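Local coordinates for putative sugar binding protein (Bacteroides vulgatus ATCC 8482, PDB 3KEZ), which probably binds sugars or other nutrients at the outer membrane as a calcium-containing member of the SusD family, at residues Asn179-Leu184 with Trp196-Leu201; Gly186-Gly191 with Asn245-Ser250; Asn221-Ala226 with Glu339-Ala344; Glu229-Trp234 with Glu254-Ile259; Thr241-Asp246 with Val316-Pro321. One frame throughout, in Å; residues are numbered along the deposited sequence. Where two conformers were deposited one is given.

Contact 1. Residues Asn179-Leu184 with Trp196-Leu201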
# COMPACT_ATOMS: atom_id res chain seq x y z
N ASN A 179 2.83 -3.76 18.55
CA ASN A 179 1.86 -3.69 19.62
C ASN A 179 0.45 -3.97 19.14
O ASN A 179 -0.30 -4.65 19.84
CB ASN A 179 1.93 -2.31 20.26
CG ASN A 179 3.09 -2.19 21.21
OD1 ASN A 179 3.30 -3.06 22.05
ND2 ASN A 179 3.87 -1.12 21.08
N SER A 180 0.10 -3.48 17.95
CA SER A 180 -1.22 -3.77 17.38
C SER A 180 -1.42 -5.27 17.14
O SER A 180 -2.52 -5.76 17.29
CB SER A 180 -1.45 -3.01 16.07
OG SER A 180 -0.80 -3.62 14.93
N THR A 181 -0.34 -6.00 16.82
CA THR A 181 -0.47 -7.46 16.53
C THR A 181 -0.76 -8.27 17.78
O THR A 181 -1.21 -9.40 17.70
CB THR A 181 0.79 -8.06 15.89
OG1 THR A 181 1.89 -7.95 16.80
CG2 THR A 181 1.14 -7.40 14.55
N GLU A 182 -0.50 -7.67 18.95
CA GLU A 182 -0.75 -8.29 20.20
C GLU A 182 -2.13 -7.92 20.77
O GLU A 182 -2.56 -8.52 21.75
CB GLU A 182 0.32 -7.85 21.18
CG GLU A 182 1.74 -8.31 20.84
CD GLU A 182 2.83 -7.44 21.49
OE1 GLU A 182 2.52 -6.56 22.32
OE2 GLU A 182 4.02 -7.61 21.16
N LEU A 183 -2.76 -6.91 20.19
CA LEU A 183 -4.02 -6.37 20.69
C LEU A 183 -5.23 -6.65 19.78
O LEU A 183 -6.33 -6.91 20.25
CB LEU A 183 -3.85 -4.87 20.92
CG LEU A 183 -2.98 -4.41 22.09
CD1 LEU A 183 -2.87 -2.92 22.09
CD2 LEU A 183 -3.53 -4.91 23.41
N LEU A 184 -5.00 -6.57 18.47
CA LEU A 184 -6.04 -6.78 17.48
C LEU A 184 -6.60 -8.18 17.50
O LEU A 184 -5.89 -9.17 17.71
CB LEU A 184 -5.47 -6.54 16.08
CG LEU A 184 -5.22 -5.11 15.63
CD1 LEU A 184 -4.16 -5.08 14.53
CD2 LEU A 184 -6.53 -4.51 15.17
N TRP A 196 -4.04 -10.10 11.24
CA TRP A 196 -3.30 -10.64 10.11
C TRP A 196 -2.90 -9.55 9.10
O TRP A 196 -1.79 -9.55 8.59
CB TRP A 196 -4.07 -11.80 9.44
CG TRP A 196 -4.79 -12.64 10.44
CD1 TRP A 196 -6.12 -12.87 10.48
CD2 TRP A 196 -4.23 -13.33 11.58
NE1 TRP A 196 -6.44 -13.67 11.57
CE2 TRP A 196 -5.29 -13.97 12.24
CE3 TRP A 196 -2.93 -13.46 12.10
CZ2 TRP A 196 -5.10 -14.74 13.39
CZ3 TRP A 196 -2.75 -14.20 13.26
CH2 TRP A 196 -3.83 -14.85 13.87
N ALA A 197 -3.81 -8.61 8.85
CA ALA A 197 -3.46 -7.40 8.07
C ALA A 197 -2.29 -6.67 8.71
O ALA A 197 -1.29 -6.38 8.04
CB ALA A 197 -4.68 -6.43 7.96
N ALA A 198 -2.38 -6.39 10.00
CA ALA A 198 -1.27 -5.65 10.68
C ALA A 198 0.06 -6.43 10.65
O ALA A 198 1.10 -5.84 10.42
CB ALA A 198 -1.62 -5.25 12.12
N MSE A 199 0.02 -7.75 10.83
CA MSE A 199 1.25 -8.56 10.75
C MSE A 199 1.85 -8.52 9.33
O MSE A 199 3.07 -8.48 9.15
CB MSE A 199 0.99 -10.00 11.15
CG MSE A 199 0.78 -10.24 12.56
SE MSE A 199 0.80 -12.16 12.91
CE MSE A 199 0.60 -12.09 14.87
N THR A 200 1.00 -8.56 8.31
CA THR A 200 1.47 -8.50 6.93
C THR A 200 2.13 -7.16 6.66
O THR A 200 3.24 -7.13 6.14
CB THR A 200 0.33 -8.75 5.93
OG1 THR A 200 -0.20 -10.05 6.17
CG2 THR A 200 0.80 -8.68 4.51
N LEU A 201 1.51 -6.06 7.08
CA LEU A 201 2.10 -4.70 6.89
C LEU A 201 3.42 -4.65 7.65
O LEU A 201 4.43 -4.23 7.11
CB LEU A 201 1.19 -3.59 7.35
CG LEU A 201 1.64 -2.13 7.20
CD1 LEU A 201 2.17 -1.89 5.77
CD2 LEU A 201 0.51 -1.15 7.55

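Contact 2. Residues Gly186-Gly191 with Asn245-Ser250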
# COMPACT_ATOMS: atom_id res chain seq x y z
N GLY A 186 -7.96 -11.52 15.62
CA GLY A 186 -7.82 -12.27 14.34
C GLY A 186 -9.10 -12.57 13.57
O GLY A 186 -9.06 -13.16 12.48
N ASP A 187 -10.25 -12.19 14.11
CA ASP A 187 -11.52 -12.38 13.42
C ASP A 187 -11.60 -11.57 12.13
O ASP A 187 -11.00 -10.49 12.00
CB ASP A 187 -12.71 -12.00 14.31
CG ASP A 187 -12.82 -12.87 15.54
OD1 ASP A 187 -12.07 -13.84 15.67
OD2 ASP A 187 -13.67 -12.58 16.37
N PHE A 188 -12.33 -12.13 11.15
CA PHE A 188 -12.73 -11.35 9.97
C PHE A 188 -13.44 -10.06 10.41
O PHE A 188 -14.24 -10.05 11.34
CB PHE A 188 -13.66 -12.19 9.08
CG PHE A 188 -14.05 -11.52 7.82
CD1 PHE A 188 -13.24 -11.60 6.72
CD2 PHE A 188 -15.22 -10.78 7.75
CE1 PHE A 188 -13.60 -11.00 5.54
CE2 PHE A 188 -15.60 -10.14 6.58
CZ PHE A 188 -14.80 -10.24 5.47
N ASN A 189 -13.08 -8.95 9.79
CA ASN A 189 -13.59 -7.64 10.19
C ASN A 189 -13.62 -6.73 8.99
O ASN A 189 -12.65 -6.07 8.64
CB ASN A 189 -12.77 -7.05 11.33
CG ASN A 189 -13.52 -5.98 12.10
OD1 ASN A 189 -14.68 -5.65 11.80
ND2 ASN A 189 -12.83 -5.41 13.10
N LYS A 190 -14.79 -6.73 8.37
CA LYS A 190 -15.01 -6.21 7.03
C LYS A 190 -14.73 -4.73 6.99
O LYS A 190 -15.37 -3.96 7.72
CB LYS A 190 -16.50 -6.42 6.68
CG LYS A 190 -16.94 -5.89 5.36
CD LYS A 190 -16.39 -6.72 4.25
CE LYS A 190 -17.03 -6.32 2.93
NZ LYS A 190 -16.53 -7.23 1.86
N GLY A 191 -13.81 -4.32 6.13
CA GLY A 191 -13.49 -2.89 6.04
C GLY A 191 -12.69 -2.35 7.21
O GLY A 191 -12.47 -1.14 7.30
N ASN A 245 -16.01 -9.85 -5.75
CA ASN A 245 -16.76 -10.52 -4.67
C ASN A 245 -16.96 -9.56 -3.50
O ASN A 245 -16.20 -8.60 -3.34
CB ASN A 245 -15.99 -11.74 -4.11
CG ASN A 245 -15.81 -12.84 -5.13
OD1 ASN A 245 -16.55 -12.91 -6.10
ND2 ASN A 245 -14.80 -13.70 -4.93
N ASP A 246 -17.92 -9.87 -2.64
CA ASP A 246 -18.08 -9.15 -1.40
C ASP A 246 -17.79 -10.21 -0.32
O ASP A 246 -18.59 -11.11 -0.08
CB ASP A 246 -19.48 -8.55 -1.31
CG ASP A 246 -19.51 -7.14 -0.67
OD1 ASP A 246 -18.45 -6.60 -0.22
OD2 ASP A 246 -20.63 -6.59 -0.60
N ALA A 247 -16.58 -10.14 0.23
CA ALA A 247 -16.09 -11.14 1.17
C ALA A 247 -16.85 -11.05 2.50
O ALA A 247 -17.32 -9.98 2.87
CB ALA A 247 -14.55 -10.96 1.38
N SER A 248 -17.00 -12.19 3.17
CA SER A 248 -17.61 -12.25 4.49
C SER A 248 -16.86 -13.26 5.35
O SER A 248 -15.97 -13.97 4.86
CB SER A 248 -19.07 -12.71 4.34
OG SER A 248 -19.11 -14.07 3.94
N ALA A 249 -17.25 -13.36 6.62
CA ALA A 249 -16.56 -14.24 7.57
C ALA A 249 -16.57 -15.67 7.07
O ALA A 249 -15.56 -16.37 7.18
CB ALA A 249 -17.20 -14.15 9.00
N SER A 250 -17.70 -16.12 6.51
CA SER A 250 -17.81 -17.46 5.92
C SER A 250 -17.06 -17.63 4.61
O SER A 250 -16.71 -18.74 4.25
CB SER A 250 -19.30 -17.87 5.71
OG SER A 250 -19.98 -16.96 4.84

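Contact 3. Residues Asn221-Ala226 with Glu339-Ala344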
# COMPACT_ATOMS: atom_id res chain seq x y z
N ASN A 221 3.78 -15.97 10.28
CA ASN A 221 2.70 -16.01 11.28
C ASN A 221 1.42 -15.38 10.75
O ASN A 221 0.33 -15.86 11.06
CB ASN A 221 3.16 -15.35 12.59
CG ASN A 221 4.20 -16.20 13.33
OD1 ASN A 221 4.18 -17.43 13.28
ND2 ASN A 221 5.07 -15.54 14.05
N ALA A 222 1.55 -14.35 9.91
CA ALA A 222 0.38 -13.73 9.27
C ALA A 222 -0.36 -14.78 8.44
O ALA A 222 -1.61 -14.86 8.47
CB ALA A 222 0.79 -12.59 8.38
N ILE A 223 0.40 -15.58 7.70
CA ILE A 223 -0.17 -16.63 6.85
C ILE A 223 -0.85 -17.71 7.67
O ILE A 223 -2.00 -18.07 7.39
CB ILE A 223 0.90 -17.28 5.90
CG1 ILE A 223 1.41 -16.28 4.86
CG2 ILE A 223 0.32 -18.56 5.19
CD1 ILE A 223 2.79 -16.66 4.27
N LYS A 224 -0.15 -18.24 8.67
CA LYS A 224 -0.65 -19.34 9.49
C LYS A 224 -1.95 -18.93 10.20
O LYS A 224 -2.92 -19.70 10.23
CB LYS A 224 0.41 -19.83 10.50
CG LYS A 224 -0.12 -20.72 11.63
CD LYS A 224 1.00 -21.45 12.37
CE LYS A 224 0.47 -22.18 13.61
NZ LYS A 224 1.48 -23.12 14.18
N GLY A 225 -1.95 -17.74 10.77
CA GLY A 225 -3.13 -17.21 11.45
C GLY A 225 -4.31 -16.91 10.54
O GLY A 225 -5.45 -17.29 10.85
N ALA A 226 -4.06 -16.22 9.42
CA ALA A 226 -5.13 -15.89 8.46
C ALA A 226 -5.73 -17.17 7.90
O ALA A 226 -6.96 -17.31 7.82
CB ALA A 226 -4.63 -15.01 7.32
N GLU A 339 0.50 -10.93 -0.56
CA GLU A 339 1.66 -10.16 -0.14
C GLU A 339 2.38 -10.83 1.05
O GLU A 339 3.63 -10.84 1.07
CB GLU A 339 1.37 -8.68 0.19
CG GLU A 339 2.68 -7.87 0.45
CD GLU A 339 2.50 -6.57 1.17
OE1 GLU A 339 1.34 -6.13 1.32
OE2 GLU A 339 3.53 -5.94 1.57
N ALA A 340 1.66 -11.40 2.02
CA ALA A 340 2.36 -12.13 3.08
C ALA A 340 3.21 -13.22 2.48
O ALA A 340 4.36 -13.37 2.89
CB ALA A 340 1.45 -12.67 4.18
N TYR A 341 2.70 -13.96 1.48
CA TYR A 341 3.50 -15.01 0.83
C TYR A 341 4.78 -14.43 0.20
O TYR A 341 5.85 -14.99 0.36
CB TYR A 341 2.71 -15.78 -0.21
CG TYR A 341 1.92 -16.92 0.36
CD1 TYR A 341 0.71 -16.70 1.01
CD2 TYR A 341 2.36 -18.22 0.21
CE1 TYR A 341 -0.00 -17.76 1.58
CE2 TYR A 341 1.66 -19.28 0.73
CZ TYR A 341 0.48 -19.05 1.42
OH TYR A 341 -0.24 -20.09 1.94
N LEU A 342 4.64 -13.34 -0.56
CA LEU A 342 5.77 -12.69 -1.22
C LEU A 342 6.77 -12.08 -0.24
O LEU A 342 7.99 -12.10 -0.49
CB LEU A 342 5.29 -11.64 -2.22
CG LEU A 342 4.48 -12.17 -3.41
CD1 LEU A 342 3.51 -11.10 -3.93
CD2 LEU A 342 5.48 -12.72 -4.51
N ASN A 343 6.26 -11.52 0.85
CA ASN A 343 7.15 -11.05 1.93
C ASN A 343 7.94 -12.19 2.56
O ASN A 343 9.14 -12.05 2.73
CB ASN A 343 6.33 -10.27 2.97
CG ASN A 343 5.77 -8.96 2.42
OD1 ASN A 343 6.06 -8.57 1.26
ND2 ASN A 343 4.96 -8.27 3.25
N ALA A 344 7.30 -13.32 2.86
CA ALA A 344 8.00 -14.49 3.40
C ALA A 344 9.04 -15.02 2.42
O ALA A 344 10.14 -15.34 2.82
CB ALA A 344 7.01 -15.61 3.78

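Contact 4. Residues Glu229-Trp234 with Glu254-Ile259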
# COMPACT_ATOMS: atom_id res chain seq x y z
N GLU A 229 -7.97 -18.85 10.21
CA GLU A 229 -9.20 -18.07 10.24
C GLU A 229 -10.09 -18.29 9.00
O GLU A 229 -11.26 -17.90 9.00
CB GLU A 229 -8.84 -16.60 10.47
CG GLU A 229 -9.92 -15.78 11.08
CD GLU A 229 -10.33 -16.29 12.44
OE1 GLU A 229 -9.49 -16.93 13.11
OE2 GLU A 229 -11.51 -16.07 12.82
N GLY A 230 -9.56 -18.94 7.95
CA GLY A 230 -10.33 -19.30 6.75
C GLY A 230 -10.04 -18.45 5.52
O GLY A 230 -10.65 -18.63 4.46
N TYR A 231 -9.11 -17.52 5.65
CA TYR A 231 -8.63 -16.81 4.48
C TYR A 231 -7.80 -17.80 3.65
O TYR A 231 -7.21 -18.73 4.16
CB TYR A 231 -7.76 -15.62 4.88
CG TYR A 231 -8.41 -14.51 5.68
CD1 TYR A 231 -8.41 -14.53 7.08
CD2 TYR A 231 -8.95 -13.38 5.05
CE1 TYR A 231 -8.95 -13.48 7.84
CE2 TYR A 231 -9.50 -12.31 5.81
CZ TYR A 231 -9.48 -12.37 7.19
OH TYR A 231 -10.00 -11.35 7.94
N ALA A 232 -7.80 -17.62 2.35
CA ALA A 232 -7.04 -18.49 1.50
C ALA A 232 -6.74 -17.70 0.25
O ALA A 232 -7.54 -16.84 -0.16
CB ALA A 232 -7.83 -19.81 1.20
N LEU A 233 -5.58 -17.94 -0.33
CA LEU A 233 -5.23 -17.38 -1.62
C LEU A 233 -6.35 -17.73 -2.61
O LEU A 233 -6.85 -18.87 -2.65
CB LEU A 233 -3.90 -17.95 -2.13
CG LEU A 233 -2.57 -17.58 -1.43
CD1 LEU A 233 -1.38 -18.33 -2.12
CD2 LEU A 233 -2.37 -16.11 -1.41
N TRP A 234 -6.75 -16.74 -3.39
CA TRP A 234 -7.70 -16.96 -4.48
C TRP A 234 -7.17 -18.03 -5.43
O TRP A 234 -6.02 -17.94 -5.87
CB TRP A 234 -7.94 -15.66 -5.26
CG TRP A 234 -8.77 -14.64 -4.53
CD1 TRP A 234 -9.85 -14.87 -3.71
CD2 TRP A 234 -8.61 -13.23 -4.58
NE1 TRP A 234 -10.35 -13.68 -3.23
CE2 TRP A 234 -9.59 -12.66 -3.74
CE3 TRP A 234 -7.69 -12.38 -5.21
CZ2 TRP A 234 -9.69 -11.30 -3.55
CZ3 TRP A 234 -7.82 -11.05 -5.02
CH2 TRP A 234 -8.80 -10.52 -4.21
N GLU A 254 -8.97 -13.57 0.20
CA GLU A 254 -7.63 -13.31 0.65
C GLU A 254 -7.35 -11.88 1.06
O GLU A 254 -6.24 -11.60 1.47
CB GLU A 254 -6.59 -13.77 -0.38
CG GLU A 254 -6.50 -12.98 -1.69
CD GLU A 254 -5.23 -13.33 -2.46
OE1 GLU A 254 -5.21 -14.36 -3.18
OE2 GLU A 254 -4.27 -12.53 -2.38
N ILE A 255 -8.32 -10.98 0.93
CA ILE A 255 -8.07 -9.59 1.37
C ILE A 255 -8.16 -9.46 2.90
O ILE A 255 -9.21 -9.70 3.51
CB ILE A 255 -9.01 -8.55 0.76
CG1 ILE A 255 -8.93 -8.58 -0.79
CG2 ILE A 255 -8.68 -7.14 1.34
CD1 ILE A 255 -10.19 -7.98 -1.51
N LEU A 256 -7.04 -9.05 3.49
CA LEU A 256 -6.89 -8.95 4.92
C LEU A 256 -7.26 -7.55 5.41
O LEU A 256 -7.61 -7.35 6.58
CB LEU A 256 -5.45 -9.31 5.30
CG LEU A 256 -4.93 -10.67 4.84
CD1 LEU A 256 -3.40 -10.88 5.28
CD2 LEU A 256 -5.78 -11.83 5.40
N PHE A 257 -7.14 -6.56 4.54
CA PHE A 257 -7.68 -5.24 4.84
C PHE A 257 -8.20 -4.62 3.57
O PHE A 257 -7.44 -4.41 2.60
CB PHE A 257 -6.65 -4.35 5.52
CG PHE A 257 -7.14 -2.93 5.81
CD1 PHE A 257 -8.41 -2.69 6.32
CD2 PHE A 257 -6.28 -1.86 5.65
CE1 PHE A 257 -8.83 -1.42 6.61
CE2 PHE A 257 -6.70 -0.56 5.93
CZ PHE A 257 -7.99 -0.35 6.43
N GLU A 258 -9.50 -4.33 3.59
CA GLU A 258 -10.27 -3.85 2.46
C GLU A 258 -10.79 -2.44 2.78
O GLU A 258 -11.31 -2.21 3.88
CB GLU A 258 -11.43 -4.83 2.19
CG GLU A 258 -12.23 -4.52 0.93
CD GLU A 258 -13.21 -5.62 0.53
OE1 GLU A 258 -13.79 -6.31 1.39
OE2 GLU A 258 -13.42 -5.75 -0.67
N ILE A 259 -10.55 -1.47 1.89
CA ILE A 259 -11.27 -0.21 1.92
C ILE A 259 -12.62 -0.47 1.25
O ILE A 259 -12.67 -0.90 0.07
CB ILE A 259 -10.54 0.97 1.20
CG1 ILE A 259 -9.13 1.22 1.78
CG2 ILE A 259 -11.40 2.23 1.22
CD1 ILE A 259 -9.07 1.57 3.29

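Contact 5. Residues Thr241-Asp246 with Val316-Pro321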
# COMPACT_ATOMS: atom_id res chain seq x y z
N THR A 241 -12.10 -12.96 -11.32
CA THR A 241 -13.30 -12.25 -10.85
C THR A 241 -13.41 -12.04 -9.34
O THR A 241 -14.36 -11.39 -8.88
CB THR A 241 -14.62 -12.94 -11.32
OG1 THR A 241 -14.70 -14.25 -10.74
CG2 THR A 241 -14.68 -13.03 -12.85
N ALA A 242 -12.46 -12.58 -8.57
CA ALA A 242 -12.56 -12.61 -7.11
C ALA A 242 -12.55 -11.16 -6.54
O ALA A 242 -13.14 -10.88 -5.49
CB ALA A 242 -11.39 -13.42 -6.50
N TRP A 243 -11.88 -10.28 -7.28
CA TRP A 243 -11.78 -8.86 -6.98
C TRP A 243 -13.13 -8.15 -6.83
O TRP A 243 -13.21 -7.11 -6.16
CB TRP A 243 -11.01 -8.16 -8.10
CG TRP A 243 -9.71 -8.80 -8.39
CD1 TRP A 243 -9.48 -9.83 -9.26
CD2 TRP A 243 -8.46 -8.49 -7.78
NE1 TRP A 243 -8.14 -10.19 -9.22
CE2 TRP A 243 -7.50 -9.37 -8.32
CE3 TRP A 243 -8.05 -7.55 -6.82
CZ2 TRP A 243 -6.17 -9.35 -7.94
CZ3 TRP A 243 -6.72 -7.53 -6.46
CH2 TRP A 243 -5.80 -8.42 -7.02
N GLY A 244 -14.19 -8.66 -7.47
CA GLY A 244 -15.54 -8.06 -7.35
C GLY A 244 -16.47 -8.74 -6.36
O GLY A 244 -17.61 -8.28 -6.15
N ASN A 245 -16.01 -9.85 -5.75
CA ASN A 245 -16.76 -10.52 -4.67
C ASN A 245 -16.96 -9.56 -3.50
O ASN A 245 -16.20 -8.60 -3.34
CB ASN A 245 -15.99 -11.74 -4.11
CG ASN A 245 -15.81 -12.84 -5.13
OD1 ASN A 245 -16.55 -12.91 -6.10
ND2 ASN A 245 -14.80 -13.70 -4.93
N ASP A 246 -17.92 -9.87 -2.64
CA ASP A 246 -18.08 -9.15 -1.40
C ASP A 246 -17.79 -10.21 -0.32
O ASP A 246 -18.59 -11.11 -0.08
CB ASP A 246 -19.48 -8.55 -1.31
CG ASP A 246 -19.51 -7.14 -0.67
OD1 ASP A 246 -18.45 -6.60 -0.22
OD2 ASP A 246 -20.63 -6.59 -0.60
N VAL A 316 -5.51 -2.22 -15.62
CA VAL A 316 -5.51 -3.27 -14.61
C VAL A 316 -6.89 -3.29 -13.97
O VAL A 316 -7.26 -2.40 -13.22
CB VAL A 316 -4.42 -3.07 -13.57
CG1 VAL A 316 -4.46 -4.17 -12.50
CG2 VAL A 316 -3.05 -3.03 -14.29
N ASN A 317 -7.64 -4.34 -14.26
CA ASN A 317 -9.05 -4.44 -13.87
C ASN A 317 -9.20 -5.13 -12.51
O ASN A 317 -9.98 -6.09 -12.36
CB ASN A 317 -9.81 -5.24 -14.96
CG ASN A 317 -11.31 -5.04 -14.88
OD1 ASN A 317 -11.76 -3.95 -14.59
ND2 ASN A 317 -12.08 -6.11 -15.13
N LYS A 318 -8.49 -4.62 -11.52
CA LYS A 318 -8.57 -5.16 -10.15
C LYS A 318 -9.64 -4.50 -9.30
O LYS A 318 -10.07 -5.04 -8.29
CB LYS A 318 -7.22 -5.03 -9.43
CG LYS A 318 -6.14 -5.89 -10.05
CD LYS A 318 -4.78 -5.74 -9.35
CE LYS A 318 -3.86 -6.90 -9.68
NZ LYS A 318 -2.51 -6.81 -8.98
N TYR A 319 -10.01 -3.29 -9.70
CA TYR A 319 -11.02 -2.53 -8.98
C TYR A 319 -12.38 -2.81 -9.62
O TYR A 319 -12.90 -2.02 -10.40
CB TYR A 319 -10.62 -1.07 -9.01
CG TYR A 319 -9.28 -0.93 -8.32
CD1 TYR A 319 -9.19 -0.91 -6.92
CD2 TYR A 319 -8.10 -0.90 -9.05
CE1 TYR A 319 -7.95 -0.85 -6.27
CE2 TYR A 319 -6.84 -0.85 -8.40
CZ TYR A 319 -6.78 -0.81 -7.04
OH TYR A 319 -5.54 -0.72 -6.44
N GLN A 320 -12.91 -3.97 -9.28
CA GLN A 320 -14.15 -4.48 -9.88
C GLN A 320 -15.27 -4.08 -8.94
O GLN A 320 -15.20 -4.31 -7.74
CB GLN A 320 -14.07 -6.01 -10.09
CG GLN A 320 -12.94 -6.39 -11.08
CD GLN A 320 -12.75 -7.87 -11.28
OE1 GLN A 320 -13.54 -8.66 -10.78
NE2 GLN A 320 -11.69 -8.26 -12.04
N PRO A 321 -16.29 -3.42 -9.47
CA PRO A 321 -17.38 -3.06 -8.57
C PRO A 321 -18.09 -4.31 -8.03
O PRO A 321 -18.11 -5.36 -8.70
CB PRO A 321 -18.32 -2.27 -9.48
CG PRO A 321 -18.08 -2.84 -10.86
CD PRO A 321 -16.62 -3.18 -10.89
O HOH W 1 -13.61 -4.24 -5.61

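Contact 1. Residues Asn179-Leu184 with Trp196-Leu201
Ser-180 and Thr-181 both carry their hydroxyls in the crowded position between backbone N and carbonyl carbon (chi1 79° and 63°), whereas Met-199 turns CG anti to its carbonyl carbon and runs on extended. On Thr-181 this leaves the CG2 methyl beside its own backbone N, aimed across at Met-199. Thr-181 CG2 meets Met-199 CG at 3.5 Å, closer than usual for two carbons. The two side chains cross at about a right angle, and the selenomethionine chain carries on past threonine so that Met-199 CE lies 4.2 Å from Thr-181 CB. Ala-198 supplies the other half of the contact. Ala-198 CB fits between Ser-180 OG, 3.4 Å away, and Leu-184 CD1, 3.5 Å away. Helices 166-183 and 195-209, joined by a short connection, thus form an antiparallel helical hairpin, consistent with the TPR-like helical architecture of SusD proteins. The axes of the two segments come within 8.8 Å at 159°, a close approach that suits the small side chains at the interface. Helix 109-134 touches Ser-180 and Leu-184, helping to bury the seam. No hydrogen bond crosses between the segments: the hydroxyls of Ser-180 and Thr-181 bond to the carbonyls of Leu-177 and Lys-178 in their own helix. With their polar ends satisfied there, both residues offer compact surfaces, and cohesion between the segments is by van der Waals packing.

Contact 2. Residues Gly186-Gly191 with Asn245-Ser250
Phe-188 lays its ring over the peptide group joining Ser-248 to Ala-249, a loop-to-loop contact at the surface of the helical SusD-type fold. Ser-248 C stands 3.5 Å above the ring plane, and Ala-249 N meets Phe-188 CD2 at 3.5 Å; both are offset toward the rim. CG anti to the backbone N (chi1 -176°) carries the ring to this position. Apolar contacts flank the overlap, with Ala-249 CB 4.0 Å from Phe-188 CB and Ala-247 CB 4.2 Å from Phe-188 CZ. Lys-190, bent at chi2, reaches farther along the same loop. Lys-190 NZ makes a salt bridge with Asp-246 OD1 at 2.9 Å, approached from above the carboxylate plane, and a second salt bridge with Glu-258. The Asp-246 side chain is about 6 Å from the bound calcium and packs on the calcium ligands Gln-322 and Asn-331, so the lysine may temper negative charge beside that site. Lys-190 NZ also donates to Ala-247 O at 3.0 Å, in the carbonyl plane and on a lone pair.

Contact 3. Residues Asn221-Ala226 with Glu339-Ala344
Ile-223 is the main bump here, and the hollow that takes it is formed by Ala-340, Tyr-341 and Ala-344 on the facing helix. Its CG1, CD1 and CG2 divide the work. Ile-223 CG1 presses on Ala-340 CB at 3.7 Å, where the small residue leaves room for the branch. Ile-223 CD1 reaches over the Tyr-341 ring in a CH-pi contact, 4.0 Å from the centroid and 15° off the normal, with Ala-344 CB 4.4 Å from the same methyl. Ile-223 CG2 lies near the phenol end, 3.6 Å from Tyr-341 OH, which is itself hydrogen-bonded to Glu-227. Isoleucine and tyrosine cross at about a right angle, with CD1 over one face, offset toward the rim, and CG2 toward the hydroxyl. Ala-222 CB and Ala-340 CB add a shallower contact at 4.3 Å. The segment axes approach to 9.4 Å at 147°, making this buried antiparallel packing. Helix 195-209 closes one flank, with Thr-200 against Ala-222 and Ala-340, while Tyr-360 of helix 354-368 touches Ile-223 and Ala-344.

Contact 4. Residues Glu229-Trp234 with Glu254-Ile259
Helix 212-229 ends in a Schellman motif at Gly-230, with positive phi (105°), and the chain then runs past segment 254-259, bringing Leu-233 CA within 5.2 Å of Glu-254 CA. Glu-254 does most of the joining. Its CG takes the crowded position between backbone N and carbonyl carbon, and from there the extended chain passes over Trp-234. Glu-254 CG sits 3.7 Å from the centroid of the six-membered ring of Trp-234, over its centre, in a CH-pi contact. Beyond it, Glu-254 OE1 uses its anti lone pair to accept Trp-234 N at 2.8 Å, with an N-H...O angle of 160°. The buried carboxylate is further held by Arg-367 at OE1 and by Arg-336 and Ser-338 at OE2. Strand 255-259 pairs antiparallel with 332-336, and Leu-256 and Phe-257 form a classic beta bulge opposite Ile-335. At this bulge Leu-256 CD2 lies over one face of Tyr-231, 3.7 Å from the ring centroid. Ile-255 O meets the edge of the same ring at Tyr-231 CE2, 3.5 Å away.

Contact 5. Residues Thr241-Asp246 with Val316-Pro321
The indole of Trp-243 has the methylene chain of Lys-318 along one face, while the amide of Gln-320 approaches it obliquely, the two planes 59° apart. Lys-318 CG stands 3.8 Å from the centroid of the six-membered ring of Trp-243, only 4° off its normal, a CH-pi contact. Extended beyond CG, the lysine runs beside the tryptophan in the same direction, and Lys-318 CE reaches Trp-243 CH2 at 3.6 Å. Its NZ continues to a salt bridge with Glu-395 and to the carbonyls of Val-393 and Glu-391. Trp-234 and Tyr-239 make edge-to-face pairs with Trp-243, completing an aromatic cluster. Gln-320 NE2 donates to Asn-317 O at 2.8 Å, nearly along the C=O axis, and also bonds to Pro-240 O, which fixes the turn of the amide. Gln-320 CB packs 3.7 Å from Gly-244 CA, within the type I turn of Ala-242 to Asn-245. A water sits between the backbones, 2.9 Å from Trp-243 O and 2.7 Å from Gln-320 O. The loop leads through Pro-321 directly to the calcium ligand Gln-322, so this contact borders the metal site. The lysine methylenes thus serve as apolar surface on the indole while the ammonium is satisfied by oxygens beyond it; the side-chain amide donates to backbone carbonyls, and a water lies between two more.

In the fold
Contact 1 pairs successive helices 166-183 and 195-209; contact 3 lies with its centre 12 Å away and joins the following helix, 212-229, to helix 337-350. The chain leaving helix 212-229 enters contact 4, centred 11 Å from contact 3, where it meets strand 255-259 of the two-stranded sheet. Contact 2, 7 Å from contact 4 between centres and touching it, ties the loop after helix 166-183 to the loop before that strand. Contact 5 shares Asn-245 and Asp-246 with contact 2. The centres of contacts 1 and 5 are 25 Å apart. The set runs from the helical part to the loops beside the calcium site.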